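Local coordinates for putative uncharacterized protein (PDB 3TDG) that probably acts as a thioredoxin-fold oxidoreductase of the DsbG family, reducing or rearranging disulfide bonds in other proteins, at residues V101-V104 with A105-Q109; L169-H172 with L173-N176; R238-V241 with E242-K246. All coordinates share one frame; numbering follows the deposited sequence.

Contact 1. Residues V101-V104 with A105-Q109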
# COMPACT_ATOMS: atom_id res chain seq x y z
N VAL A 101 19.58 -0.11 -21.20
CA VAL A 101 18.82 -0.92 -20.23
C VAL A 101 19.59 -0.99 -18.91
O VAL A 101 19.00 -0.85 -17.81
CB VAL A 101 18.53 -2.38 -20.76
CG1 VAL A 101 17.89 -3.25 -19.67
CG2 VAL A 101 17.67 -2.33 -22.01
N GLN A 102 20.90 -1.19 -19.03
CA GLN A 102 21.79 -1.26 -17.88
C GLN A 102 21.93 0.10 -17.18
O GLN A 102 21.81 0.17 -15.95
CB GLN A 102 23.17 -1.78 -18.29
CG GLN A 102 24.28 -1.30 -17.37
CD GLN A 102 25.53 -2.12 -17.45
OE1 GLN A 102 26.19 -2.21 -18.51
NE2 GLN A 102 25.90 -2.74 -16.33
N LEU A 103 22.20 1.15 -17.95
CA LEU A 103 22.30 2.51 -17.41
C LEU A 103 21.06 2.86 -16.58
O LEU A 103 21.19 3.31 -15.44
CB LEU A 103 22.48 3.53 -18.52
CG LEU A 103 22.45 5.01 -18.06
CD1 LEU A 103 23.61 5.35 -17.13
CD2 LEU A 103 22.46 5.93 -19.28
N VAL A 104 19.89 2.63 -17.17
CA VAL A 104 18.61 2.90 -16.53
C VAL A 104 18.44 2.06 -15.25
O VAL A 104 18.01 2.59 -14.23
CB VAL A 104 17.42 2.72 -17.54
CG1 VAL A 104 16.05 2.75 -16.84
CG2 VAL A 104 17.49 3.80 -18.63
N ALA A 105 18.80 0.78 -15.32
CA ALA A 105 18.73 -0.11 -14.17
C ALA A 105 19.59 0.38 -13.01
O ALA A 105 19.12 0.43 -11.87
CB ALA A 105 19.10 -1.56 -14.55
N GLU A 106 20.84 0.71 -13.31
CA GLU A 106 21.77 1.27 -12.33
C GLU A 106 21.25 2.58 -11.73
O GLU A 106 21.37 2.82 -10.53
CB GLU A 106 23.14 1.55 -12.98
CG GLU A 106 23.98 0.30 -13.25
CD GLU A 106 25.08 0.51 -14.30
OE1 GLU A 106 25.89 -0.43 -14.50
OE2 GLU A 106 25.14 1.60 -14.93
N THR A 107 20.71 3.42 -12.60
CA THR A 107 20.19 4.72 -12.20
C THR A 107 18.98 4.54 -11.29
O THR A 107 19.00 5.02 -10.17
CB THR A 107 19.89 5.57 -13.42
OG1 THR A 107 21.11 5.75 -14.15
CG2 THR A 107 19.33 6.92 -13.01
N ASN A 108 17.96 3.81 -11.76
CA ASN A 108 16.80 3.50 -10.93
C ASN A 108 17.20 2.96 -9.55
O ASN A 108 16.73 3.46 -8.54
CB ASN A 108 15.83 2.55 -11.64
CG ASN A 108 15.08 3.24 -12.78
OD1 ASN A 108 15.16 4.46 -12.95
ND2 ASN A 108 14.35 2.46 -13.58
N GLN A 109 18.08 1.97 -9.51
CA GLN A 109 18.49 1.36 -8.25
C GLN A 109 19.24 2.34 -7.33
O GLN A 109 19.03 2.33 -6.12
CB GLN A 109 19.32 0.10 -8.51
CG GLN A 109 18.43 -1.06 -9.00
CD GLN A 109 19.21 -2.18 -9.65
OE1 GLN A 109 18.96 -2.55 -10.80
NE2 GLN A 109 20.17 -2.73 -8.93

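Contact 2. Residues L169-H172 with L173-N176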
# COMPACT_ATOMS: atom_id res chain seq x y z
N LEU A 169 27.76 9.64 28.29
CA LEU A 169 27.06 10.92 28.11
C LEU A 169 27.96 12.15 28.23
O LEU A 169 27.92 13.02 27.36
CB LEU A 169 25.84 11.03 29.04
CG LEU A 169 24.95 12.27 28.92
CD1 LEU A 169 24.38 12.42 27.51
CD2 LEU A 169 23.84 12.22 29.98
N ARG A 170 28.78 12.22 29.28
CA ARG A 170 29.74 13.33 29.46
C ARG A 170 30.74 13.46 28.31
O ARG A 170 31.17 14.58 27.99
CB ARG A 170 30.49 13.23 30.80
CG ARG A 170 29.66 13.67 31.99
CD ARG A 170 30.42 13.48 33.29
NE ARG A 170 29.55 13.61 34.46
CZ ARG A 170 28.92 12.60 35.05
NH1 ARG A 170 29.03 11.36 34.58
NH2 ARG A 170 28.16 12.82 36.12
N ASP A 171 31.11 12.34 27.68
CA ASP A 171 31.98 12.37 26.49
C ASP A 171 31.25 12.87 25.26
O ASP A 171 31.81 13.65 24.49
CB ASP A 171 32.61 11.01 26.19
CG ASP A 171 33.68 10.63 27.18
OD1 ASP A 171 34.03 11.44 28.06
OD2 ASP A 171 34.18 9.49 27.08
N HIS A 172 30.00 12.43 25.09
CA HIS A 172 29.14 12.93 24.00
C HIS A 172 28.97 14.44 24.06
O HIS A 172 28.80 15.09 23.03
CB HIS A 172 27.75 12.29 24.04
CG HIS A 172 27.68 10.89 23.53
ND1 HIS A 172 27.85 10.58 22.20
CD2 HIS A 172 27.42 9.72 24.16
CE1 HIS A 172 27.71 9.27 22.03
NE2 HIS A 172 27.45 8.73 23.21
N LEU A 173 28.99 14.99 25.28
CA LEU A 173 28.74 16.41 25.50
C LEU A 173 29.87 17.26 24.95
O LEU A 173 29.62 18.29 24.32
CB LEU A 173 28.44 16.72 26.97
CG LEU A 173 27.05 16.22 27.40
CD1 LEU A 173 26.79 16.36 28.90
CD2 LEU A 173 25.93 16.86 26.58
N LYS A 174 31.11 16.81 25.14
CA LYS A 174 32.27 17.43 24.50
C LYS A 174 32.04 17.70 23.01
O LYS A 174 32.48 18.72 22.51
CB LYS A 174 33.53 16.59 24.73
CG LYS A 174 34.04 16.68 26.16
CD LYS A 174 34.87 15.47 26.58
CE LYS A 174 35.43 15.68 27.98
NZ LYS A 174 36.18 14.50 28.49
N GLU A 175 31.29 16.82 22.33
CA GLU A 175 31.08 16.94 20.88
C GLU A 175 29.69 17.38 20.41
O GLU A 175 29.54 17.85 19.28
CB GLU A 175 31.44 15.63 20.18
CG GLU A 175 32.73 14.96 20.66
CD GLU A 175 34.01 15.70 20.26
OE1 GLU A 175 35.08 15.30 20.78
OE2 GLU A 175 33.96 16.64 19.43
N ASN A 176 28.67 17.19 21.25
CA ASN A 176 27.28 17.52 20.87
C ASN A 176 26.44 18.09 22.01
O ASN A 176 26.78 17.95 23.17
CB ASN A 176 26.53 16.27 20.38
CG ASN A 176 27.08 15.72 19.09
OD1 ASN A 176 26.56 15.98 18.01
ND2 ASN A 176 28.12 14.90 19.20

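Contact 3. Residues R238-V241 with E242-K246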
# COMPACT_ATOMS: atom_id res chain seq x y z
N ARG A 238 2.92 8.99 33.94
CA ARG A 238 3.03 7.64 33.39
C ARG A 238 2.27 7.52 32.08
O ARG A 238 2.77 6.94 31.13
CB ARG A 238 2.59 6.54 34.37
CG ARG A 238 3.31 5.19 34.11
CD ARG A 238 2.41 3.94 34.20
NE ARG A 238 1.29 4.11 35.14
CZ ARG A 238 0.01 4.11 34.78
NH1 ARG A 238 -0.34 3.92 33.51
NH2 ARG A 238 -0.94 4.29 35.70
N THR A 239 1.07 8.11 32.02
CA THR A 239 0.28 8.15 30.79
C THR A 239 0.99 8.93 29.66
O THR A 239 0.99 8.50 28.51
CB THR A 239 -1.12 8.75 31.04
OG1 THR A 239 -1.72 8.07 32.14
CG2 THR A 239 -2.02 8.61 29.81
N LYS A 240 1.58 10.08 30.01
CA LYS A 240 2.37 10.86 29.07
C LYS A 240 3.57 10.04 28.54
O LYS A 240 3.84 10.03 27.32
CB LYS A 240 2.87 12.15 29.73
CG LYS A 240 3.49 13.10 28.75
CD LYS A 240 4.21 14.24 29.43
CE LYS A 240 4.25 15.43 28.49
NZ LYS A 240 5.13 16.53 28.95
N VAL A 241 4.26 9.36 29.45
CA VAL A 241 5.32 8.41 29.08
C VAL A 241 4.79 7.33 28.12
O VAL A 241 5.41 7.06 27.08
CB VAL A 241 5.99 7.76 30.32
CG1 VAL A 241 6.82 6.53 29.94
CG2 VAL A 241 6.86 8.80 31.05
N GLU A 242 3.67 6.70 28.48
CA GLU A 242 3.09 5.62 27.68
C GLU A 242 2.73 6.09 26.27
O GLU A 242 3.02 5.40 25.31
CB GLU A 242 1.89 4.94 28.37
CG GLU A 242 2.28 4.08 29.58
CD GLU A 242 1.09 3.56 30.39
OE1 GLU A 242 1.30 2.69 31.26
OE2 GLU A 242 -0.06 4.01 30.17
N ASN A 243 2.11 7.28 26.16
CA ASN A 243 1.73 7.86 24.87
C ASN A 243 2.91 8.31 24.03
O ASN A 243 2.96 8.05 22.82
CB ASN A 243 0.76 9.06 25.06
CG ASN A 243 -0.59 8.65 25.67
OD1 ASN A 243 -0.89 7.46 25.85
ND2 ASN A 243 -1.40 9.65 26.02
N THR A 244 3.87 8.98 24.66
CA THR A 244 5.06 9.43 23.96
C THR A 244 5.85 8.23 23.40
O THR A 244 6.29 8.24 22.23
CB THR A 244 5.95 10.30 24.87
OG1 THR A 244 5.17 11.36 25.42
CG2 THR A 244 7.11 10.92 24.08
N THR A 245 6.00 7.19 24.22
CA THR A 245 6.77 5.99 23.88
C THR A 245 6.09 5.24 22.73
O THR A 245 6.76 4.85 21.76
CB THR A 245 6.93 5.07 25.12
OG1 THR A 245 7.66 5.78 26.13
CG2 THR A 245 7.68 3.78 24.78
N LYS A 246 4.78 5.04 22.83
CA LYS A 246 4.00 4.37 21.77
C LYS A 246 4.24 4.98 20.40
O LYS A 246 4.36 4.24 19.41
CB LYS A 246 2.50 4.43 22.06
CG LYS A 246 1.94 3.24 22.84
CD LYS A 246 0.42 3.09 22.64
CE LYS A 246 0.06 2.96 21.17
NZ LYS A 246 -1.25 2.25 20.97

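Contact 1. Residues V101-V104 with A105-Q109
L103 and T107, one turn apart on helix 98-129, share a doubly used carbonyl. L103 O accepts the backbone amide of T107 and also its hydroxyl, with T107 OG1 to L103 O at 2.8 Å. The hydroxyl approaches from above the carbonyl plane, 40° out of it, rather than along a lone-pair direction, whereas the amide comes in only slightly tilted. T107 reaches this position because OG1 lies beside its own backbone N (chi1 -61°), a torsion that folds the hydroxyl back over the preceding turn. The two side chains run alongside each other, and L103 CD1 passes 3.9 Å from T107 OG1.

The packed side continues with V104 and N108, which also point the same way. V104 CG1 meets N108 ND2 at 3.7 Å. The backbone of N108 bonds within the helix, N108 N to V104 O at 2.8 Å, while its side chain reaches S90 O through ND2 in a weak hydrogen bond, and N108 OD1 is buried without a partner in the model. F93 and L89 pack on V104, and strand 62-67 meets this face through M63 on both L103 and T107.

On the solvent side the packing is looser. Q102 and E106 are exposed, and their extended chains cross at a slant, with amide and carboxylate planes 36° apart. Q102 NE2 and E106 OE1 lie 2.9 Å apart, and Q102 CG comes within 3.4 Å of the same oxygen.

The helix is thus amphipathic where it lies on the N-terminal domain. The bond to L103 O gives the T107 hydroxyl a partner within the helix, consistent with a threonine sitting in this buried face against M63, V65 and P76, while the amide-carboxylate pair remains on the outer face.

Contact 2. Residues L169-H172 with L173-N176
H172 O is gripped by two successive backbone amides, those of E175 and N176. N176 N donates to it at 2.8 Å, nearly in line with the carbonyl, while E175 N comes in at 3.1 Å from 61° above the carbonyl plane. One oxygen thus serves both donors as the chain turns toward strand 177-182.

A turn earlier, L173 N makes only a weak bond to L169 O. The leucine side chains meet loosely, L169 CG to L173 CD1 at 4.5 Å. With its first torsion at -72°, L173 places CG 3.3 Å from L169 O.

On the outer side D171 and K174 run alongside each other. Their salt bridge is long, with D171 OD1 to K174 NZ at 3.8 Å, and both residues are exposed. R170 instead turns its guanidinium to E212 and E219 of helix 211-222.

In the thioredoxin-fold domain this short helix packs between helix 211-222, where both leucines touch I215, and the mixed sheet, through V178 and L151. Leucine packing and the R170 salt bridges join it to helix 211-222, whereas the long D171-K174 pair probably adds little more than a weak surface attraction.

Contact 3. Residues R238-V241 with E242-K246
R238 and E242 form a salt bridge one helical turn apart, R238 NH1 donating to E242 OE1 at 3.0 Å. The carboxylate lies at the edge of the guanidinium, but the two planes are 53° apart, and NH1 meets OE1 from above the carboxylate plane. Bends at chi2 and chi3 (chi3 -29°) swing the arginine round to run alongside the extended glutamate, with R238 CD 3.4 Å from E242 OE1.

Farther along, two consecutive threonines turn their hydroxyls back on the helix. T244 OG1 reaches K240 O at 2.7 Å and T245 OG1 reaches V241 O at 2.8 Å; in each case the residue's own amide approaches the same oxygen from the opposite face of the carbonyl plane. Each carbonyl accepts two bonds, and the hydroxyl bond should hold the threonine near its chi1.

Beyond the two segments, R238 has further salt bridges, NE with E233 and NH2 with E235, which are likely to orient its guanidinium; NE, NH1 and NH2 each have a carboxylate partner. K240 NZ reaches out to D134.

In the thioredoxin-fold domain helix 235-249 lies beside helix 188-206: V241 packs on A194 and Q198, T244 touches P132 and Y135, and T245 OG1 is hydrogen-bonded to the backbone amide G184 N in the loop after strand 177-182.

The three contacts follow one another along the chain, each a turn or two within a single helix. Contact 1 lies near the start of the long helix 98-129, within the N-terminal domain, where that helix meets the antiparallel sheet before running on toward the second domain, as the linker helix of DsbG-type proteins does. Contacts 2 and 3 lie in the thioredoxin-like domain, on helices 169-175 and 235-249; their centres are 27 Å apart, and strand 177-182 of the mixed sheet starts beside contact 2 and leads to the loop touched by contact 3. Contact 1 is 43 and 45 Å from them, centre to centre, across the middle of the chain, reflecting an elongated subunit with two well-separated domains.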